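Local coordinates for Slr1438 protein (Synechocystis sp., PDB 3K25), which is of unknown function but belongs to the aldose 1-epimerase family, which suggests carbohydrate binding and possibly sugar isomerase activity, at residues I229-S234 / A280-Q285; Q139-R144 / F284-E289; I145-A150 / L161-Y166; T176-A181 / R217-D222. All coordinates share one frame; numbering follows the deposited sequence.

Contact 1 of 4, residues I229-S234 / A280-Q285; sequences IEVSFS and AWVNFQ
Strands 229-233 and 280-285 run antiparallel, 165° between their directions and 4.6 Å between their axes, as neighbours in the large sheet of this galactose mutarotase-like beta-sandwich. Glu230 with Gln285 and Ser232 with Asn283 are the hydrogen-bonded pairs, Val231 with Phe284 and Phe233 with Val282 the non-hydrogen-bonded ones. The Glu230 N to Gln285 O bond, 2.9 Å, is almost perfectly straight and in the carbonyl plane; in the Ser232-Asn283 pair both donors sit above the carbonyl plane. On the buried face Val231 and Phe284 lie side by side, pointing the same way, CG1 of Val231 standing 3.9 Å from CE1 of Phe284, over Phe167 and Pro165 of strand 157-168. On the other face Asn283 OD1 turns to Arg144 NH1, and Arg144 also makes a cation-pi contact with Trp281. The indole leans across strand 229-233, CG of Trp281 taking the crowded position between backbone N and carbonyl carbon (chi1 60°). One face covers the Phe233-Ser234 backbone, and CB of Ser234 makes a CH-pi contact 3.5 Å from the Trp281 five-membered ring centroid. Past the last bridge, Ser234 N donates to Trp281 O, and Trp281 N returns a bond of 3.0 Å to Ser234 OG.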
loop_
_atom_site.group_PDB
_atom_site.type_symbol
_atom_site.label_atom_id
_atom_site.label_comp_id
_atom_site.label_asym_id
_atom_site.label_seq_id
_atom_site.Cartn_x
_atom_site.Cartn_y
_atom_site.Cartn_z
ATOM N N ILE A 229 15.627 -4.523 -0.234
ATOM C CA ILE A 229 14.299 -4.279 -0.768
ATOM C C ILE A 229 14.198 -2.799 -1.101
ATOM O O ILE A 229 14.265 -1.955 -0.207
ATOM C CB ILE A 229 13.237 -4.646 0.273
ATOM C CG1 ILE A 229 13.262 -6.154 0.510
ATOM C CG2 ILE A 229 11.878 -4.173 -0.180
ATOM C CD1 ILE A 229 12.248 -6.638 1.529
ATOM N N GLU A 230 14.043 -2.488 -2.385
ATOM C CA GLU A 230 13.947 -1.100 -2.835
ATOM C C GLU A 230 12.573 -0.683 -3.359
ATOM O O GLU A 230 11.953 -1.390 -4.158
ATOM C CB GLU A 230 14.980 -0.824 -3.927
ATOM C CG GLU A 230 14.813 0.539 -4.585
ATOM C CD GLU A 230 15.467 0.608 -5.951
ATOM O OE1 GLU A 230 15.164 -0.267 -6.799
ATOM O OE2 GLU A 230 16.274 1.539 -6.175
ATOM N N VAL A 231 12.131 0.493 -2.924
ATOM C CA VAL A 231 10.847 1.047 -3.328
ATOM C C VAL A 231 11.032 2.260 -4.242
ATOM O O VAL A 231 11.626 3.262 -3.838
ATOM C CB VAL A 231 10.033 1.500 -2.100
ATOM C CG1 VAL A 231 8.655 1.935 -2.532
ATOM C CG2 VAL A 231 9.947 0.374 -1.084
ATOM N N SER A 232 10.536 2.171 -5.470
ATOM C CA SER A 232 10.644 3.290 -6.396
ATOM C C SER A 232 9.223 3.715 -6.756
ATOM O O SER A 232 8.284 2.942 -6.563
ATOM C CB SER A 232 11.438 2.883 -7.638
ATOM O OG SER A 232 10.830 1.800 -8.311
ATOM N N PHE A 233 9.053 4.930 -7.277
ATOM C CA PHE A 233 7.707 5.424 -7.583
ATOM C C PHE A 233 7.608 6.620 -8.525
ATOM O O PHE A 233 8.511 7.455 -8.595
ATOM C CB PHE A 233 7.007 5.792 -6.271
ATOM C CG PHE A 233 7.937 6.377 -5.234
ATOM C CD1 PHE A 233 8.770 5.545 -4.472
ATOM C CD2 PHE A 233 7.994 7.754 -5.024
ATOM C CE1 PHE A 233 9.641 6.071 -3.523
ATOM C CE2 PHE A 233 8.872 8.295 -4.067
ATOM C CZ PHE A 233 9.694 7.451 -3.317
ATOM N N SER A 234 6.488 6.703 -9.237
ATOM C CA SER A 234 6.248 7.814 -10.150
ATOM C C SER A 234 6.040 9.108 -9.326
ATOM O O SER A 234 5.836 9.054 -8.106
ATOM C CB SER A 234 5.032 7.515 -11.037
ATOM O OG SER A 234 3.817 7.536 -10.304
ATOM N N ALA A 280 -0.041 6.429 -12.630
ATOM C CA ALA A 280 1.119 6.434 -11.767
ATOM C C ALA A 280 1.567 4.997 -11.617
ATOM O O ALA A 280 0.929 4.074 -12.136
ATOM C CB ALA A 280 0.745 7.018 -10.406
ATOM N N TRP A 281 2.669 4.808 -10.906
ATOM C CA TRP A 281 3.177 3.479 -10.662
ATOM C C TRP A 281 4.124 3.440 -9.467
ATOM O O TRP A 281 4.767 4.433 -9.112
ATOM C CB TRP A 281 3.906 2.957 -11.902
ATOM C CG TRP A 281 5.063 3.813 -12.296
ATOM C CD1 TRP A 281 5.056 4.842 -13.199
ATOM C CD2 TRP A 281 6.382 3.783 -11.731
ATOM N NE1 TRP A 281 6.283 5.455 -13.224
ATOM C CE2 TRP A 281 7.118 4.827 -12.333
ATOM C CE3 TRP A 281 7.011 2.980 -10.769
ATOM C CZ2 TRP A 281 8.459 5.093 -12.003
ATOM C CZ3 TRP A 281 8.339 3.245 -10.441
ATOM C CH2 TRP A 281 9.046 4.294 -11.058
ATOM N N VAL A 282 4.192 2.268 -8.849
ATOM C CA VAL A 282 5.082 2.034 -7.727
ATOM C C VAL A 282 5.820 0.746 -8.077
ATOM O O VAL A 282 5.259 -0.140 -8.712
ATOM C CB VAL A 282 4.304 1.865 -6.422
ATOM C CG1 VAL A 282 5.267 1.598 -5.297
ATOM C CG2 VAL A 282 3.506 3.129 -6.130
ATOM N N ASN A 283 7.083 0.647 -7.689
ATOM C CA ASN A 283 7.860 -0.539 -8.019
ATOM C C ASN A 283 8.554 -1.123 -6.802
ATOM O O ASN A 283 8.949 -0.408 -5.885
ATOM C CB ASN A 283 8.899 -0.201 -9.088
ATOM C CG ASN A 283 9.393 -1.429 -9.830
ATOM O OD1 ASN A 283 8.769 -1.885 -10.796
ATOM N ND2 ASN A 283 10.519 -1.977 -9.378
ATOM N N PHE A 284 8.686 -2.441 -6.801
ATOM C CA PHE A 284 9.333 -3.131 -5.703
ATOM C C PHE A 284 10.386 -4.065 -6.273
ATOM O O PHE A 284 10.073 -4.985 -7.023
ATOM C CB PHE A 284 8.289 -3.893 -4.900
ATOM C CG PHE A 284 7.204 -3.012 -4.359
ATOM C CD1 PHE A 284 7.478 -2.090 -3.348
ATOM C CD2 PHE A 284 5.912 -3.063 -4.894
ATOM C CE1 PHE A 284 6.485 -1.231 -2.879
ATOM C CE2 PHE A 284 4.912 -2.207 -4.430
ATOM C CZ PHE A 284 5.203 -1.285 -3.417
ATOM N N GLN A 285 11.640 -3.804 -5.923
ATOM C CA GLN A 285 12.750 -4.600 -6.418
ATOM C C GLN A 285 13.492 -5.283 -5.280
ATOM O O GLN A 285 13.848 -4.646 -4.291
ATOM C CB GLN A 285 13.721 -3.697 -7.181
ATOM C CG GLN A 285 14.791 -4.435 -7.940
ATOM C CD GLN A 285 14.239 -5.121 -9.166
ATOM O OE1 GLN A 285 13.847 -4.468 -10.139
ATOM N NE2 GLN A 285 14.190 -6.448 -9.125
#

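Contact 2 of 4, residues Q139-R144 / F284-E289; sequences QGHSLR and FQVSTE
Three backbone hydrogen bonds join the start of strand 142-151 to the end of strand 276-287, antiparallel neighbours in the large sheet of the sandwich. Val286 N reaches His141 O at 3.0 Å, nearly along the C=O axis. Leu143 and Phe284 form a hydrogen-bonded pair: Leu143 N donates to Phe284 O, and the return bond from Phe284 N to Leu143 O is 2.8 Å but bent, 137° at the hydrogen. Between these bonds Ser142 faces Gln285 in a non-hydrogen-bonded pair. The polar Gln285 side chain bends at chi2 (73°) and lays its amide alongside CB of Ser142. Apolar contacts fill the other face. Val286 holds CG1 in the crowded position between its own N and carbonyl carbon (chi1 67°), close beside CB of His141, while the imidazole leads away. Leu143 CB lies 4.3 Å from CD2 of Phe284. The pairing begins within the tight turn of residues 139-142, where Ser142 N is bonded to Gln139 O and Gly140 has positive phi. Strand 34-40 of another sheet covers the apolar face, Trp38 against Leu143 and Phe284, Val40 against His141 and Val286, while strand 227-233 flanks strand 276-287 on the side away from 139-144.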
loop_
_atom_site.group_PDB
_atom_site.type_symbol
_atom_site.label_atom_id
_atom_site.label_comp_id
_atom_site.label_asym_id
_atom_site.label_seq_id
_atom_site.Cartn_x
_atom_site.Cartn_y
_atom_site.Cartn_z
ATOM N N GLN A 139 7.532 -10.027 -12.471
ATOM C CA GLN A 139 8.615 -10.548 -13.296
ATOM C C GLN A 139 9.898 -10.620 -12.491
ATOM O O GLN A 139 10.137 -9.801 -11.602
ATOM C CB GLN A 139 8.907 -9.686 -14.524
ATOM C CG GLN A 139 10.370 -9.893 -14.981
ATOM C CD GLN A 139 10.830 -8.972 -16.093
ATOM O OE1 GLN A 139 10.566 -7.764 -16.076
ATOM N NE2 GLN A 139 11.552 -9.536 -17.064
ATOM N N GLY A 140 10.726 -11.601 -12.834
ATOM C CA GLY A 140 11.998 -11.775 -12.171
ATOM C C GLY A 140 11.926 -11.590 -10.675
ATOM O O GLY A 140 11.269 -12.361 -9.988
ATOM N N HIS A 141 12.594 -10.563 -10.165
ATOM C CA HIS A 141 12.600 -10.327 -8.731
ATOM C C HIS A 141 11.893 -9.045 -8.330
ATOM O O HIS A 141 12.243 -8.420 -7.326
ATOM C CB HIS A 141 14.042 -10.312 -8.222
ATOM C CG HIS A 141 14.706 -11.654 -8.248
ATOM N ND1 HIS A 141 14.366 -12.672 -7.383
ATOM C CD2 HIS A 141 15.681 -12.152 -9.048
ATOM C CE1 HIS A 141 15.101 -13.737 -7.647
ATOM N NE2 HIS A 141 15.907 -13.448 -8.653
ATOM N N SER A 142 10.882 -8.653 -9.093
ATOM C CA SER A 142 10.179 -7.431 -8.752
ATOM C C SER A 142 8.678 -7.457 -8.984
ATOM O O SER A 142 8.152 -8.292 -9.727
ATOM C CB SER A 142 10.784 -6.253 -9.523
ATOM O OG SER A 142 10.481 -6.329 -10.905
ATOM N N LEU A 143 7.998 -6.524 -8.325
ATOM C CA LEU A 143 6.557 -6.354 -8.448
ATOM C C LEU A 143 6.274 -4.904 -8.771
ATOM O O LEU A 143 6.670 -4.001 -8.026
ATOM C CB LEU A 143 5.831 -6.712 -7.154
ATOM C CG LEU A 143 4.338 -6.391 -7.240
ATOM C CD1 LEU A 143 3.733 -6.942 -8.514
ATOM C CD2 LEU A 143 3.661 -6.966 -6.030
ATOM N N ARG A 144 5.586 -4.687 -9.882
ATOM C CA ARG A 144 5.241 -3.345 -10.327
ATOM C C ARG A 144 3.728 -3.236 -10.353
ATOM O O ARG A 144 3.043 -4.142 -10.826
ATOM C CB ARG A 144 5.788 -3.092 -11.742
ATOM C CG ARG A 144 5.590 -1.670 -12.247
ATOM C CD ARG A 144 5.939 -1.527 -13.735
ATOM N NE ARG A 144 6.045 -0.124 -14.151
ATOM C CZ ARG A 144 6.970 0.716 -13.690
ATOM N NH1 ARG A 144 7.868 0.290 -12.803
ATOM N NH2 ARG A 144 7.005 1.979 -14.112
ATOM N N PHE A 284 8.686 -2.441 -6.801
ATOM C CA PHE A 284 9.333 -3.131 -5.703
ATOM C C PHE A 284 10.386 -4.065 -6.273
ATOM O O PHE A 284 10.073 -4.985 -7.023
ATOM C CB PHE A 284 8.289 -3.893 -4.900
ATOM C CG PHE A 284 7.204 -3.012 -4.359
ATOM C CD1 PHE A 284 7.478 -2.090 -3.348
ATOM C CD2 PHE A 284 5.912 -3.063 -4.894
ATOM C CE1 PHE A 284 6.485 -1.231 -2.879
ATOM C CE2 PHE A 284 4.912 -2.207 -4.430
ATOM C CZ PHE A 284 5.203 -1.285 -3.417
ATOM N N GLN A 285 11.640 -3.804 -5.923
ATOM C CA GLN A 285 12.750 -4.600 -6.418
ATOM C C GLN A 285 13.492 -5.283 -5.280
ATOM O O GLN A 285 13.848 -4.646 -4.291
ATOM C CB GLN A 285 13.721 -3.697 -7.181
ATOM C CG GLN A 285 14.791 -4.435 -7.940
ATOM C CD GLN A 285 14.239 -5.121 -9.166
ATOM O OE1 GLN A 285 13.847 -4.468 -10.139
ATOM N NE2 GLN A 285 14.190 -6.448 -9.125
ATOM N N VAL A 286 13.709 -6.585 -5.407
ATOM C CA VAL A 286 14.458 -7.302 -4.387
ATOM C C VAL A 286 15.823 -7.679 -4.978
ATOM O O VAL A 286 15.932 -8.044 -6.154
ATOM C CB VAL A 286 13.706 -8.573 -3.883
ATOM C CG1 VAL A 286 13.597 -9.610 -4.977
ATOM C CG2 VAL A 286 14.428 -9.151 -2.691
ATOM N N SER A 287 16.866 -7.551 -4.163
ATOM C CA SER A 287 18.228 -7.870 -4.590
ATOM C C SER A 287 18.903 -8.748 -3.554
ATOM O O SER A 287 18.608 -8.642 -2.363
ATOM C CB SER A 287 19.045 -6.589 -4.769
ATOM O OG SER A 287 18.552 -5.833 -5.856
ATOM N N THR A 288 19.813 -9.607 -4.012
ATOM C CA THR A 288 20.548 -10.512 -3.133
ATOM C C THR A 288 21.945 -9.963 -2.868
ATOM O O THR A 288 22.945 -10.559 -3.261
ATOM C CB THR A 288 20.677 -11.907 -3.764
ATOM O OG1 THR A 288 21.302 -11.793 -5.049
ATOM C CG2 THR A 288 19.306 -12.545 -3.924
ATOM N N GLU A 289 22.000 -8.821 -2.196
ATOM C CA GLU A 289 23.263 -8.176 -1.880
ATOM C C GLU A 289 23.915 -8.801 -0.651
ATOM O O GLU A 289 23.898 -8.161 0.425
ATOM C CB GLU A 289 23.037 -6.682 -1.658
ATOM C CG GLU A 289 24.312 -5.886 -1.494
ATOM C CD GLU A 289 24.061 -4.396 -1.516
ATOM O OE1 GLU A 289 23.631 -3.879 -2.570
ATOM O OE2 GLU A 289 24.292 -3.743 -0.478
ATOM O OXT GLU A 289 24.426 -9.933 -0.782
#

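Contact 3 of 4, residues I145-A150 / L161-Y166; sequences IEQRIA and LGFHPY
Face-to-face packing between two layers of the beta-sandwich brings strand 142-151 against strand 157-168: no hydrogen bond crosses, and the nearest CA atoms are more than 9 Å apart. Ile145, Gln147 and Ile149, alternate residues of one strand, point at Leu161 and Phe163 of the other. Phe163 and Gln147 meet tip to tip, amide and ring planes 57° apart. CG of Gln147 lies in the ring plane at the edge, 3.6 Å from CZ of Phe163, and NE2 of Gln147 is 3.5 Å from the same CZ. The bend at chi2 (82°) turns the amide beside the ring tip; its OE1 is held by the hydroxyl of Tyr237, which gives the buried oxygen a polar partner. An alanine here would lose this hydrogen bond and the contacts with Phe163, probably leaving the ring tip less firmly held. Further along the ring, Ile145 crosses Phe163 obliquely, its CD1 3.9 Å from CE1 of Phe163. Val282 of strand 276-287 and Pro255 of strand 250-256 also pack on Phe163. Leu161, with CG anti to the backbone N (chi1 176°), sends a single branch across: CD2 of Leu161 lies 4.0 Å from CG of Gln147 and 4.1 Å from CD1 of Ile149.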
loop_
_atom_site.group_PDB
_atom_site.type_symbol
_atom_site.label_atom_id
_atom_site.label_comp_id
_atom_site.label_asym_id
_atom_site.label_seq_id
_atom_site.Cartn_x
_atom_site.Cartn_y
_atom_site.Cartn_z
ATOM N N ILE A 145 3.204 -2.141 -9.822
ATOM C CA ILE A 145 1.767 -1.930 -9.829
ATOM C C ILE A 145 1.561 -0.610 -10.533
ATOM O O ILE A 145 2.217 0.385 -10.219
ATOM C CB ILE A 145 1.173 -1.858 -8.415
ATOM C CG1 ILE A 145 1.724 -2.998 -7.558
ATOM C CG2 ILE A 145 -0.344 -1.992 -8.497
ATOM C CD1 ILE A 145 1.098 -3.096 -6.190
ATOM N N GLU A 146 0.677 -0.616 -11.516
ATOM C CA GLU A 146 0.413 0.585 -12.279
ATOM C C GLU A 146 -1.017 1.000 -12.014
ATOM O O GLU A 146 -1.933 0.171 -12.014
ATOM C CB GLU A 146 0.659 0.320 -13.765
ATOM C CG GLU A 146 2.046 -0.250 -14.029
ATOM C CD GLU A 146 2.379 -0.363 -15.506
ATOM O OE1 GLU A 146 1.555 -0.914 -16.273
ATOM O OE2 GLU A 146 3.478 0.094 -15.896
ATOM N N GLN A 147 -1.202 2.292 -11.779
ATOM C CA GLN A 147 -2.522 2.798 -11.468
ATOM C C GLN A 147 -2.993 3.847 -12.446
ATOM O O GLN A 147 -2.196 4.607 -12.991
ATOM C CB GLN A 147 -2.545 3.434 -10.067
ATOM C CG GLN A 147 -1.773 2.700 -8.969
ATOM C CD GLN A 147 -0.285 3.024 -8.992
ATOM O OE1 GLN A 147 0.099 4.186 -9.092
ATOM N NE2 GLN A 147 0.559 1.997 -8.889
ATOM N N ARG A 148 -4.304 3.861 -12.663
ATOM C CA ARG A 148 -4.951 4.868 -13.484
ATOM C C ARG A 148 -6.084 5.318 -12.567
ATOM O O ARG A 148 -6.951 4.528 -12.200
ATOM C CB ARG A 148 -5.519 4.301 -14.789
ATOM C CG ARG A 148 -6.089 5.394 -15.699
ATOM C CD ARG A 148 -6.637 4.862 -17.024
ATOM N NE ARG A 148 -7.649 3.825 -16.822
ATOM C CZ ARG A 148 -8.414 3.306 -17.779
ATOM N NH1 ARG A 148 -8.297 3.729 -19.030
ATOM N NH2 ARG A 148 -9.295 2.356 -17.487
ATOM N N ILE A 149 -6.033 6.572 -12.146
ATOM C CA ILE A 149 -7.061 7.118 -11.275
ATOM C C ILE A 149 -7.951 7.942 -12.196
ATOM O O ILE A 149 -7.513 8.932 -12.789
ATOM C CB ILE A 149 -6.445 8.020 -10.166
ATOM C CG1 ILE A 149 -5.395 7.235 -9.371
ATOM C CG2 ILE A 149 -7.524 8.482 -9.196
ATOM C CD1 ILE A 149 -4.107 6.971 -10.114
ATOM N N ALA A 150 -9.201 7.526 -12.340
ATOM C CA ALA A 150 -10.092 8.255 -13.222
ATOM C C ALA A 150 -11.239 8.935 -12.507
ATOM O O ALA A 150 -11.736 8.467 -11.483
ATOM C CB ALA A 150 -10.637 7.324 -14.317
ATOM N N LEU A 161 -3.529 8.693 -2.691
ATOM C CA LEU A 161 -3.366 7.282 -2.982
ATOM C C LEU A 161 -2.083 6.785 -2.330
ATOM O O LEU A 161 -1.046 7.446 -2.400
ATOM C CB LEU A 161 -3.314 7.045 -4.500
ATOM C CG LEU A 161 -3.044 5.587 -4.903
ATOM C CD1 LEU A 161 -4.028 4.657 -4.177
ATOM C CD2 LEU A 161 -3.152 5.428 -6.405
ATOM N N GLY A 162 -2.154 5.624 -1.691
ATOM C CA GLY A 162 -0.969 5.086 -1.053
ATOM C C GLY A 162 -0.895 3.572 -1.031
ATOM O O GLY A 162 -1.910 2.871 -1.112
ATOM N N PHE A 163 0.322 3.058 -0.931
ATOM C CA PHE A 163 0.537 1.619 -0.871
ATOM C C PHE A 163 1.220 1.394 0.461
ATOM O O PHE A 163 2.155 2.116 0.824
ATOM C CB PHE A 163 1.383 1.149 -2.057
ATOM C CG PHE A 163 0.639 1.193 -3.375
ATOM C CD1 PHE A 163 -0.083 0.091 -3.820
ATOM C CD2 PHE A 163 0.612 2.358 -4.140
ATOM C CE1 PHE A 163 -0.824 0.145 -5.010
ATOM C CE2 PHE A 163 -0.121 2.429 -5.326
ATOM C CZ PHE A 163 -0.842 1.319 -5.762
ATOM N N HIS A 164 0.736 0.393 1.185
ATOM C CA HIS A 164 1.204 0.092 2.525
ATOM C C HIS A 164 1.900 -1.274 2.622
ATOM O O HIS A 164 1.529 -2.113 3.449
ATOM C CB HIS A 164 -0.038 0.159 3.427
ATOM C CG HIS A 164 0.246 0.091 4.890
ATOM N ND1 HIS A 164 -0.435 0.865 5.804
ATOM C CD2 HIS A 164 1.069 -0.708 5.611
ATOM C CE1 HIS A 164 -0.047 0.543 7.026
ATOM N NE2 HIS A 164 0.865 -0.409 6.936
ATOM N N PRO A 165 2.935 -1.506 1.804
ATOM C CA PRO A 165 3.626 -2.802 1.856
ATOM C C PRO A 165 4.246 -3.175 3.203
ATOM O O PRO A 165 4.899 -2.356 3.857
ATOM C CB PRO A 165 4.685 -2.675 0.762
ATOM C CG PRO A 165 5.064 -1.223 0.855
ATOM C CD PRO A 165 3.690 -0.543 0.978
ATOM N N TYR A 166 4.033 -4.426 3.599
ATOM C CA TYR A 166 4.591 -4.979 4.830
ATOM C C TYR A 166 5.741 -5.902 4.430
ATOM O O TYR A 166 5.510 -7.072 4.116
ATOM C CB TYR A 166 3.552 -5.818 5.563
ATOM C CG TYR A 166 2.437 -5.043 6.207
ATOM C CD1 TYR A 166 2.418 -4.841 7.583
ATOM C CD2 TYR A 166 1.373 -4.560 5.451
ATOM C CE1 TYR A 166 1.367 -4.192 8.195
ATOM C CE2 TYR A 166 0.309 -3.905 6.049
ATOM C CZ TYR A 166 0.307 -3.726 7.427
ATOM O OH TYR A 166 -0.763 -3.114 8.043
#

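Contact 4 of 4, residues T176-A181 / R217-D222; sequences TLAIPA and RAHFID
One face of the His219 imidazole is covered by the methyl of Ala178, whose CB stands 3.6 Å from the ring centroid of His219 and only 15° off the normal, a CH-pi contact. The methyl is offset toward the rim and lies nearest CE1 and NE2. The ring comes over Ala178 because CG of His219 occupies the crowded position between backbone N and carbonyl carbon (chi1 76°). A serine in place of His219 would lose the ring covering the Ala178 methyl, which would probably become more accessible to solvent. Phe220 also has the crowded first torsion (chi1 75°), but its ring leads away from strand 176-178 and Phe220 lies beside Ile229 of the next strand, while CB of Phe220 meets CD2 of Leu177, which packs on Leu242 of strand 239-245.

Strands 176-178 and 217-222 pair antiparallel at the edge of the large sheet. Thr176 N to Ile221 O and Ile221 N to Thr176 O are both bonds of 2.7 Å, the second on a lone pair. At the other end the bond from His219 N to Ala178 O, 3.3 Å, is weak. Pro180, centre of an inverse gamma turn, takes the chain out of the pairing, with its CD 3.9 Å from CB of Ala218. The chemistry implies an edge strand held firmly at Thr176 and more loosely toward Pro180, where apolar contacts take over.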
loop_
_atom_site.group_PDB
_atom_site.type_symbol
_atom_site.label_atom_id
_atom_site.label_comp_id
_atom_site.label_asym_id
_atom_site.label_seq_id
_atom_site.Cartn_x
_atom_site.Cartn_y
_atom_site.Cartn_z
ATOM N N THR A 176 19.901 -1.862 7.224
ATOM C CA THR A 176 20.541 -0.671 6.677
ATOM C C THR A 176 19.435 0.115 5.963
ATOM O O THR A 176 18.735 -0.440 5.114
ATOM C CB THR A 176 21.631 -1.051 5.648
ATOM O OG1 THR A 176 22.723 -1.690 6.317
ATOM C CG2 THR A 176 22.135 0.179 4.917
ATOM N N LEU A 177 19.264 1.389 6.314
ATOM C CA LEU A 177 18.233 2.220 5.689
ATOM C C LEU A 177 18.771 3.230 4.674
ATOM O O LEU A 177 19.949 3.581 4.676
ATOM C CB LEU A 177 17.417 2.966 6.752
ATOM C CG LEU A 177 16.320 2.159 7.451
ATOM C CD1 LEU A 177 15.464 3.084 8.320
ATOM C CD2 LEU A 177 15.456 1.470 6.400
ATOM N N ALA A 178 17.881 3.697 3.808
ATOM C CA ALA A 178 18.240 4.653 2.779
ATOM C C ALA A 178 16.995 5.418 2.364
ATOM O O ALA A 178 16.411 5.169 1.305
ATOM C CB ALA A 178 18.847 3.931 1.581
ATOM N N ILE A 179 16.597 6.346 3.224
ATOM C CA ILE A 179 15.437 7.190 2.992
ATOM C C ILE A 179 15.961 8.577 2.607
ATOM O O ILE A 179 16.764 9.159 3.327
ATOM C CB ILE A 179 14.603 7.272 4.267
ATOM C CG1 ILE A 179 14.290 5.847 4.747
ATOM C CG2 ILE A 179 13.344 8.089 4.018
ATOM C CD1 ILE A 179 13.688 5.765 6.147
ATOM N N PRO A 180 15.512 9.118 1.461
ATOM C CA PRO A 180 15.922 10.432 0.944
ATOM C C PRO A 180 15.231 11.635 1.573
ATOM O O PRO A 180 14.483 12.358 0.915
ATOM C CB PRO A 180 15.625 10.315 -0.540
ATOM C CG PRO A 180 14.342 9.522 -0.525
ATOM C CD PRO A 180 14.594 8.446 0.522
ATOM N N ALA A 181 15.501 11.844 2.852
ATOM C CA ALA A 181 14.936 12.957 3.601
ATOM C C ALA A 181 15.942 13.439 4.634
ATOM O O ALA A 181 16.995 12.838 4.819
ATOM C CB ALA A 181 13.659 12.523 4.295
ATOM N N ARG A 217 12.781 7.309 -4.862
ATOM C CA ARG A 217 13.051 5.948 -4.423
ATOM C C ARG A 217 13.534 5.885 -2.987
ATOM O O ARG A 217 13.786 6.903 -2.359
ATOM C CB ARG A 217 14.106 5.288 -5.318
ATOM C CG ARG A 217 15.480 5.960 -5.300
ATOM C CD ARG A 217 16.519 5.123 -6.045
ATOM N NE ARG A 217 16.021 4.644 -7.335
ATOM C CZ ARG A 217 15.738 5.419 -8.383
ATOM N NH1 ARG A 217 15.909 6.739 -8.320
ATOM N NH2 ARG A 217 15.254 4.871 -9.496
ATOM N N ALA A 218 13.676 4.659 -2.492
ATOM C CA ALA A 218 14.130 4.381 -1.128
ATOM C C ALA A 218 14.328 2.859 -0.997
ATOM O O ALA A 218 13.766 2.081 -1.771
ATOM C CB ALA A 218 13.092 4.872 -0.123
ATOM N N HIS A 219 15.127 2.433 -0.025
ATOM C CA HIS A 219 15.363 1.007 0.151
ATOM C C HIS A 219 15.959 0.708 1.508
ATOM O O HIS A 219 16.215 1.613 2.298
ATOM C CB HIS A 219 16.299 0.474 -0.949
ATOM C CG HIS A 219 17.742 0.840 -0.763
ATOM N ND1 HIS A 219 18.515 0.331 0.259
ATOM C CD2 HIS A 219 18.554 1.659 -1.475
ATOM C CE1 HIS A 219 19.740 0.818 0.169
ATOM N NE2 HIS A 219 19.791 1.626 -0.875
ATOM N N PHE A 220 16.150 -0.576 1.782
ATOM C CA PHE A 220 16.750 -1.010 3.038
ATOM C C PHE A 220 17.425 -2.349 2.796
ATOM O O PHE A 220 16.976 -3.146 1.969
ATOM C CB PHE A 220 15.705 -1.107 4.157
ATOM C CG PHE A 220 14.798 -2.296 4.055
ATOM C CD1 PHE A 220 15.184 -3.533 4.578
ATOM C CD2 PHE A 220 13.539 -2.178 3.466
ATOM C CE1 PHE A 220 14.326 -4.639 4.524
ATOM C CE2 PHE A 220 12.671 -3.279 3.404
ATOM C CZ PHE A 220 13.068 -4.512 3.937
ATOM N N ILE A 221 18.520 -2.580 3.504
ATOM C CA ILE A 221 19.272 -3.810 3.332
ATOM C C ILE A 221 19.335 -4.614 4.622
ATOM O O ILE A 221 19.739 -4.104 5.667
ATOM C CB ILE A 221 20.705 -3.493 2.827
ATOM C CG1 ILE A 221 20.615 -2.555 1.616
ATOM C CG2 ILE A 221 21.435 -4.785 2.441
ATOM C CD1 ILE A 221 21.950 -2.116 1.057
ATOM N N ASP A 222 18.902 -5.868 4.539
ATOM C CA ASP A 222 18.920 -6.761 5.686
ATOM C C ASP A 222 19.990 -7.822 5.468
ATOM O O ASP A 222 19.831 -8.723 4.642
ATOM C CB ASP A 222 17.556 -7.426 5.878
ATOM C CG ASP A 222 17.559 -8.433 7.014
ATOM O OD1 ASP A 222 18.181 -8.144 8.061
ATOM O OD2 ASP A 222 16.937 -9.506 6.867
#

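In the fold
Contacts 1, 2 and 4 pair strands of one antiparallel sheet, which follow one another in it as 142-151, 276-287, 227-233, 217-222, 176-178. Contacts 1 and 2 share Phe284 and Gln285, with centres about 10 Å apart, so strand 276-287 is gripped from both flanks. Contact 4, its centre about 12 Å from that of contact 1, adds the edge strand 176-178, and residues 217-222 bond directly to 229-234. Contact 3 instead joins this sheet to strand 157-168 in the other layer, about 20 Å from contact 4 between centres. Along the chain, contacts 3, 4 and 1 come in series. Contact 2 encloses 3 and 4 and places the C-terminal strand inside the sheet, between 142-151 and 227-233.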